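PDB 1HGX: hypoxanthine-guanine-xanthine phosphoribosyltransferase from Tritrichomonas foetus, which catalyses the magnesium-dependent transfer of phosphoribosyl from 5-phospho-alpha-D-ribose 1-diphosphate to hypoxanthine, guanine or xanthine, salvaging host purines for the parasite. Local coordinates for residues A[150-160]-A[171-179]. Sequence-based numbering, arbitrary orientation.
Sequences FVVENRYIIGY and LPVIGILKE. With 5GP (guanosine-5'-monophosphate), chain C.
G175 O takes the N-H of I158 at 2.7 Å, and the CA-H of I157 also points at this oxygen. G175 N returns a bond to I158 O, which closes the antiparallel hydrogen-bonded pair. L177 N donates a hydrogen bond to Y156 O (3.0 Å). Past the strand, Y160 N bonds L171 O, and G159 CA lies 3.2 Å from V173 O. I157 and I176 form the next, non-hydrogen-bonded pair. CG2 of I157 packs on CG2 of I174 at 3.5 Å. R155 turns back on itself at chi2 (-69°) and chi3 (-56°), and this brings one face of its guanidinium over CG2 of I176. Its NH2 makes a salt bridge to OE2 of the poorly ordered E179 (2.8 Å), tilted out of the guanidinium plane, and another to E11. The Y156 ring has CB of L177 at its edge and the guanine of GMP over one face, with N1 3.6 Å above the plane. Its OH bonds D163 O. I157 N donates to guanine O6 at 2.7 Å, and guanine N1 donates to I157 O. Strand 174-177 is the middle strand of a small antiparallel sheet, between 157-158 and 10-15. This sheet belongs to the hood that covers the base in type I phosphoribosyltransferases, here the guanine of GMP.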
ATOM      1  N   PHE A 150      -2.696 -18.025  -6.106  1.00 15.33           N
ATOM      2  CA  PHE A 150      -2.562 -19.401  -5.632  1.00 15.32           C
ATOM      3  C   PHE A 150      -3.837 -19.932  -4.973  1.00 17.54           C
ATOM      4  O   PHE A 150      -4.609 -19.176  -4.368  1.00 15.81           O
ATOM      5  CB  PHE A 150      -1.483 -19.492  -4.538  1.00 16.05           C
ATOM      6  CG  PHE A 150      -0.184 -18.809  -4.870  1.00 15.25           C
ATOM      7  CD1 PHE A 150       0.794 -19.460  -5.614  1.00 16.85           C
ATOM      8  CD2 PHE A 150       0.077 -17.532  -4.394  1.00 14.48           C
ATOM      9  CE1 PHE A 150       2.020 -18.846  -5.872  1.00 14.39           C
ATOM     10  CE2 PHE A 150       1.292 -16.914  -4.647  1.00 14.97           C
ATOM     11  CZ  PHE A 150       2.265 -17.574  -5.387  1.00 15.40           C
ATOM     12  N   VAL A 151      -4.030 -21.241  -5.053  1.00 15.35           N
ATOM     13  CA  VAL A 151      -5.153 -21.873  -4.386  1.00 17.19           C
ATOM     14  C   VAL A 151      -4.519 -22.413  -3.117  1.00 21.60           C
ATOM     15  O   VAL A 151      -3.526 -23.135  -3.156  1.00 25.36           O
ATOM     16  CB  VAL A 151      -5.776 -22.981  -5.220  1.00 18.76           C
ATOM     17  CG1 VAL A 151      -6.759 -23.794  -4.369  1.00 14.96           C
ATOM     18  CG2 VAL A 151      -6.501 -22.354  -6.409  1.00 17.19           C
ATOM     19  N   VAL A 152      -5.075 -22.008  -1.990  1.00 23.03           N
ATOM     20  CA  VAL A 152      -4.551 -22.356  -0.686  1.00 24.07           C
ATOM     21  C   VAL A 152      -5.452 -23.356   0.052  1.00 24.22           C
ATOM     22  O   VAL A 152      -6.646 -23.437  -0.215  1.00 21.15           O
ATOM     23  CB  VAL A 152      -4.353 -21.028   0.095  1.00 24.48           C
ATOM     24  CG1 VAL A 152      -5.362 -20.865   1.206  1.00 25.03           C
ATOM     25  CG2 VAL A 152      -2.927 -20.886   0.554  1.00 29.39           C
ATOM     26  N   GLU A 153      -4.880 -24.148   0.952  1.00 25.43           N
ATOM     27  CA  GLU A 153      -5.685 -25.121   1.681  1.00 25.84           C
ATOM     28  C   GLU A 153      -6.474 -24.456   2.790  1.00 25.67           C
ATOM     29  O   GLU A 153      -6.160 -23.339   3.205  1.00 22.83           O
ATOM     30  CB  GLU A 153      -4.821 -26.243   2.245  1.00 29.75           C
ATOM     31  CG  GLU A 153      -3.677 -25.755   3.102  1.00 34.19           C
ATOM     32  CD  GLU A 153      -2.722 -26.854   3.429  1.00 42.34           C
ATOM     33  OE1 GLU A 153      -2.008 -27.315   2.508  1.00 43.01           O
ATOM     34  OE2 GLU A 153      -2.678 -27.264   4.594  1.00 44.99           O
ATOM     35  N   ASN A 154      -7.482 -25.167   3.280  1.00 22.75           N
ATOM     36  CA  ASN A 154      -8.360 -24.663   4.321  1.00 21.33           C
ATOM     37  C   ASN A 154      -7.726 -24.556   5.706  1.00 22.35           C
ATOM     38  O   ASN A 154      -8.094 -25.299   6.627  1.00 21.73           O
ATOM     39  CB  ASN A 154      -9.625 -25.525   4.376  1.00 24.67           C
ATOM     40  CG  ASN A 154     -10.746 -24.876   5.168  1.00 25.24           C
ATOM     41  OD1 ASN A 154     -10.637 -23.738   5.621  1.00 25.15           O
ATOM     42  ND2 ASN A 154     -11.835 -25.604   5.334  1.00 28.49           N
ATOM     43  N   ARG A 155      -6.782 -23.631   5.852  1.00 20.29           N
ATOM     44  CA  ARG A 155      -6.100 -23.395   7.127  1.00 20.26           C
ATOM     45  C   ARG A 155      -5.972 -21.877   7.275  1.00 20.21           C
ATOM     46  O   ARG A 155      -6.263 -21.137   6.332  1.00 19.28           O
ATOM     47  CB  ARG A 155      -4.698 -24.026   7.138  1.00 17.75           C
ATOM     48  CG  ARG A 155      -4.639 -25.548   6.939  1.00 21.21           C
ATOM     49  CD  ARG A 155      -5.206 -26.320   8.118  1.00 16.81           C
ATOM     50  NE  ARG A 155      -4.539 -25.963   9.368  1.00 21.84           N
ATOM     51  CZ  ARG A 155      -3.371 -26.455   9.778  1.00 19.80           C
ATOM     52  NH1 ARG A 155      -2.716 -27.343   9.043  1.00 18.86           N
ATOM     53  NH2 ARG A 155      -2.838 -26.014  10.907  1.00 20.73           N
ATOM     54  N   TYR A 156      -5.557 -21.409   8.452  1.00 19.74           N
ATOM     55  CA  TYR A 156      -5.404 -19.976   8.658  1.00 21.53           C
ATOM     56  C   TYR A 156      -4.079 -19.558   8.064  1.00 19.03           C
ATOM     57  O   TYR A 156      -3.021 -19.948   8.550  1.00 21.28           O
ATOM     58  CB  TYR A 156      -5.452 -19.585  10.137  1.00 24.11           C
ATOM     59  CG  TYR A 156      -5.624 -18.088  10.312  1.00 25.86           C
ATOM     60  CD1 TYR A 156      -6.879 -17.499  10.184  1.00 25.10           C
ATOM     61  CD2 TYR A 156      -4.527 -17.255  10.536  1.00 26.93           C
ATOM     62  CE1 TYR A 156      -7.040 -16.132  10.262  1.00 26.46           C
ATOM     63  CE2 TYR A 156      -4.681 -15.877  10.619  1.00 26.26           C
ATOM     64  CZ  TYR A 156      -5.939 -15.327  10.483  1.00 27.34           C
ATOM     65  OH  TYR A 156      -6.106 -13.967  10.563  1.00 30.34           O
ATOM     66  N   ILE A 157      -4.162 -18.792   6.987  1.00 19.45           N
ATOM     67  CA  ILE A 157      -2.999 -18.308   6.264  1.00 18.24           C
ATOM     68  C   ILE A 157      -2.380 -17.078   6.921  1.00 19.00           C
ATOM     69  O   ILE A 157      -3.077 -16.133   7.326  1.00 16.79           O
ATOM     70  CB  ILE A 157      -3.365 -18.050   4.769  1.00 21.16           C
ATOM     71  CG1 ILE A 157      -3.947 -19.331   4.161  1.00 20.03           C
ATOM     72  CG2 ILE A 157      -2.156 -17.570   3.972  1.00 19.71           C
ATOM     73  CD1 ILE A 157      -3.080 -20.587   4.372  1.00 13.65           C
ATOM     74  N   ILE A 158      -1.055 -17.073   6.949  1.00 18.86           N
ATOM     75  CA  ILE A 158      -0.293 -16.006   7.570  1.00 21.77           C
ATOM     76  C   ILE A 158       0.897 -15.598   6.675  1.00 19.13           C
ATOM     77  O   ILE A 158       1.347 -16.393   5.843  1.00 19.55           O
ATOM     78  CB  ILE A 158       0.149 -16.500   8.994  1.00 23.48           C
ATOM     79  CG1 ILE A 158      -0.056 -15.398  10.013  1.00 28.50           C
ATOM     80  CG2 ILE A 158       1.554 -17.091   9.006  1.00 26.28           C
ATOM     81  CD1 ILE A 158      -1.491 -15.012  10.159  1.00 27.27           C
ATOM     82  N   GLY A 159       1.326 -14.336   6.771  1.00 19.18           N
ATOM     83  CA  GLY A 159       2.468 -13.862   5.996  1.00 14.47           C
ATOM     84  C   GLY A 159       2.174 -13.048   4.746  1.00 15.91           C
ATOM     85  O   GLY A 159       1.065 -13.083   4.201  1.00 14.89           O
ATOM     86  N   TYR A 160       3.166 -12.273   4.319  1.00 13.61           N
ATOM     87  CA  TYR A 160       3.061 -11.440   3.121  1.00 15.66           C
ATOM     88  C   TYR A 160       1.760 -10.633   3.101  1.00 13.96           C
ATOM     89  O   TYR A 160       0.974 -10.705   2.152  1.00 15.17           O
ATOM     90  CB  TYR A 160       3.172 -12.326   1.869  1.00 14.46           C
ATOM     91  CG  TYR A 160       3.304 -11.549   0.580  1.00 19.21           C
ATOM     92  CD1 TYR A 160       4.398 -10.712   0.357  1.00 19.28           C
ATOM     93  CD2 TYR A 160       2.323 -11.637  -0.413  1.00 19.70           C
ATOM     94  CE1 TYR A 160       4.510  -9.979  -0.832  1.00 17.51           C
ATOM     95  CE2 TYR A 160       2.428 -10.915  -1.591  1.00 18.20           C
ATOM     96  CZ  TYR A 160       3.518 -10.091  -1.792  1.00 15.16           C
ATOM     97  OH  TYR A 160       3.613  -9.400  -2.971  1.00 17.11           O
ATOM     98  N   LEU A 171       6.303 -11.323   7.255  1.00 21.42           N
ATOM     99  CA  LEU A 171       6.894 -12.578   6.793  1.00 20.15           C
ATOM    100  C   LEU A 171       6.985 -12.581   5.276  1.00 22.20           C
ATOM    101  O   LEU A 171       6.021 -12.241   4.593  1.00 23.04           O
ATOM    102  CB  LEU A 171       6.057 -13.767   7.255  1.00 19.17           C
ATOM    103  CG  LEU A 171       6.429 -14.363   8.610  1.00 25.90           C
ATOM    104  CD1 LEU A 171       6.783 -13.283   9.617  1.00 29.86           C
ATOM    105  CD2 LEU A 171       5.288 -15.203   9.101  1.00 27.71           C
ATOM    106  N   PRO A 172       8.143 -12.958   4.725  1.00 23.47           N
ATOM    107  CA  PRO A 172       8.343 -12.990   3.274  1.00 23.80           C
ATOM    108  C   PRO A 172       7.743 -14.222   2.580  1.00 22.82           C
ATOM    109  O   PRO A 172       8.012 -14.474   1.404  1.00 25.16           O
ATOM    110  CB  PRO A 172       9.864 -12.956   3.154  1.00 23.22           C
ATOM    111  CG  PRO A 172      10.296 -13.767   4.324  1.00 24.34           C
ATOM    112  CD  PRO A 172       9.408 -13.246   5.434  1.00 24.19           C
ATOM    113  N   VAL A 173       6.917 -14.969   3.301  1.00 19.60           N
ATOM    114  CA  VAL A 173       6.302 -16.174   2.765  1.00 17.91           C
ATOM    115  C   VAL A 173       4.819 -16.231   3.124  1.00 18.77           C
ATOM    116  O   VAL A 173       4.328 -15.458   3.945  1.00 19.87           O
ATOM    117  CB  VAL A 173       6.957 -17.456   3.371  1.00 19.09           C
ATOM    118  CG1 VAL A 173       8.450 -17.500   3.081  1.00 21.87           C
ATOM    119  CG2 VAL A 173       6.713 -17.514   4.878  1.00 17.22           C
ATOM    120  N   ILE A 174       4.110 -17.143   2.478  1.00 17.76           N
ATOM    121  CA  ILE A 174       2.708 -17.374   2.776  1.00 17.98           C
ATOM    122  C   ILE A 174       2.768 -18.733   3.483  1.00 18.63           C
ATOM    123  O   ILE A 174       3.341 -19.685   2.958  1.00 17.74           O
ATOM    124  CB  ILE A 174       1.874 -17.447   1.483  1.00 19.97           C
ATOM    125  CG1 ILE A 174       1.708 -16.036   0.898  1.00 18.25           C
ATOM    126  CG2 ILE A 174       0.524 -18.117   1.743  1.00 18.66           C
ATOM    127  CD1 ILE A 174       1.093 -16.021  -0.474  1.00 19.43           C
ATOM    128  N   GLY A 175       2.239 -18.812   4.695  1.00 20.20           N
ATOM    129  CA  GLY A 175       2.294 -20.068   5.418  1.00 19.32           C
ATOM    130  C   GLY A 175       1.104 -20.278   6.320  1.00 19.88           C
ATOM    131  O   GLY A 175       0.234 -19.417   6.415  1.00 19.15           O
ATOM    132  N   ILE A 176       1.089 -21.423   6.993  1.00 18.59           N
ATOM    133  CA  ILE A 176       0.007 -21.809   7.897  1.00 17.50           C
ATOM    134  C   ILE A 176       0.359 -21.468   9.335  1.00 19.07           C
ATOM    135  O   ILE A 176       1.453 -21.793   9.810  1.00 18.05           O
ATOM    136  CB  ILE A 176      -0.265 -23.341   7.792  1.00 20.47           C
ATOM    137  CG1 ILE A 176      -0.776 -23.688   6.385  1.00 23.21           C
ATOM    138  CG2 ILE A 176      -1.250 -23.795   8.866  1.00 14.35           C
ATOM    139  CD1 ILE A 176      -0.826 -25.161   6.086  1.00 21.84           C
ATOM    140  N   LEU A 177      -0.572 -20.823  10.023  1.00 20.23           N
ATOM    141  CA  LEU A 177      -0.386 -20.440  11.420  1.00 25.42           C
ATOM    142  C   LEU A 177      -0.530 -21.724  12.249  1.00 31.37           C
ATOM    143  O   LEU A 177      -1.472 -22.493  12.029  1.00 29.55           O
ATOM    144  CB  LEU A 177      -1.476 -19.432  11.813  1.00 23.17           C
ATOM    145  CG  LEU A 177      -1.414 -18.490  13.025  1.00 23.22           C
ATOM    146  CD1 LEU A 177      -2.530 -18.804  13.990  1.00 24.70           C
ATOM    147  CD2 LEU A 177      -0.059 -18.523  13.699  1.00 21.58           C
ATOM    148  N   LYS A 178       0.424 -21.982  13.145  1.00 35.79           N
ATOM    149  CA  LYS A 178       0.374 -23.171  14.003  1.00 40.84           C
ATOM    150  C   LYS A 178      -0.912 -23.172  14.806  1.00 45.48           C
ATOM    151  O   LYS A 178      -1.421 -22.112  15.168  1.00 38.66           O
ATOM    152  CB  LYS A 178       1.520 -23.177  15.012  1.00 39.95           C
ATOM    153  CG  LYS A 178       2.844 -23.660  14.511  1.00 40.64           C
ATOM    154  CD  LYS A 178       3.839 -23.640  15.654  1.00 41.82           C
ATOM    155  CE  LYS A 178       5.231 -23.978  15.172  1.00 48.65           C
ATOM    156  NZ  LYS A 178       6.219 -23.994  16.280  1.00 53.84           N
ATOM    157  N   GLU A 179      -1.392 -24.362  15.144  1.00 57.25           N
ATOM    158  CA  GLU A 179      -2.607 -24.497  15.936  1.00 71.02           C
ATOM    159  C   GLU A 179      -2.383 -23.966  17.347  1.00 78.71           C
ATOM    160  O   GLU A 179      -3.225 -24.139  18.224  1.00 78.93           O
ATOM    161  CB  GLU A 179      -3.044 -25.962  15.992  1.00 73.90           C
ATOM    162  CG  GLU A 179      -3.569 -26.485  14.673  1.00 79.51           C
ATOM    163  CD  GLU A 179      -4.714 -25.645  14.139  1.00 83.67           C
ATOM    164  OE1 GLU A 179      -5.659 -25.364  14.910  1.00 86.42           O
ATOM    165  OE2 GLU A 179      -4.665 -25.253  12.953  1.00 86.38           O
TER
HETATM  166  P   5GP C 600     -14.935 -14.386   3.113  1.00 13.99           P
HETATM  167  O1P 5GP C 600     -14.511 -14.774   1.750  1.00 15.37           O
HETATM  168  O2P 5GP C 600     -15.900 -13.284   3.114  1.00 16.67           O
HETATM  169  O3P 5GP C 600     -15.339 -15.565   3.900  1.00 16.13           O
HETATM  170  O5' 5GP C 600     -13.626 -13.978   3.854  1.00 15.36           O
HETATM  171  C5' 5GP C 600     -12.536 -13.269   3.280  1.00 16.91           C
HETATM  172  C4' 5GP C 600     -12.065 -12.284   4.272  1.00 22.03           C
HETATM  173  O4' 5GP C 600     -11.501 -12.885   5.450  1.00 22.33           O
HETATM  174  C3' 5GP C 600     -11.004 -11.395   3.700  1.00 25.87           C
HETATM  175  O3' 5GP C 600     -11.096 -10.184   4.443  1.00 32.08           O
HETATM  176  C2' 5GP C 600      -9.793 -12.133   4.119  1.00 25.01           C
HETATM  177  O2' 5GP C 600      -8.683 -11.250   4.172  1.00 29.54           O
HETATM  178  C1' 5GP C 600     -10.089 -12.711   5.504  1.00 22.31           C
HETATM  179  N9  5GP C 600      -9.441 -14.072   5.648  1.00 21.65           N
HETATM  180  C8  5GP C 600      -9.928 -15.269   5.146  1.00 21.07           C
HETATM  181  N7  5GP C 600      -9.144 -16.298   5.354  1.00 19.13           N
HETATM  182  C5  5GP C 600      -8.036 -15.775   6.025  1.00 18.56           C
HETATM  183  C6  5GP C 600      -6.812 -16.421   6.392  1.00 18.25           C
HETATM  184  O6  5GP C 600      -6.552 -17.622   6.337  1.00 16.34           O
HETATM  185  N1  5GP C 600      -5.855 -15.529   6.857  1.00 19.65           N
HETATM  186  C2  5GP C 600      -6.050 -14.157   6.978  1.00 21.74           C
HETATM  187  N2  5GP C 600      -5.072 -13.456   7.555  1.00 19.06           N
HETATM  188  N3  5GP C 600      -7.217 -13.541   6.667  1.00 21.32           N
HETATM  189  C4  5GP C 600      -8.168 -14.402   6.162  1.00 21.23           C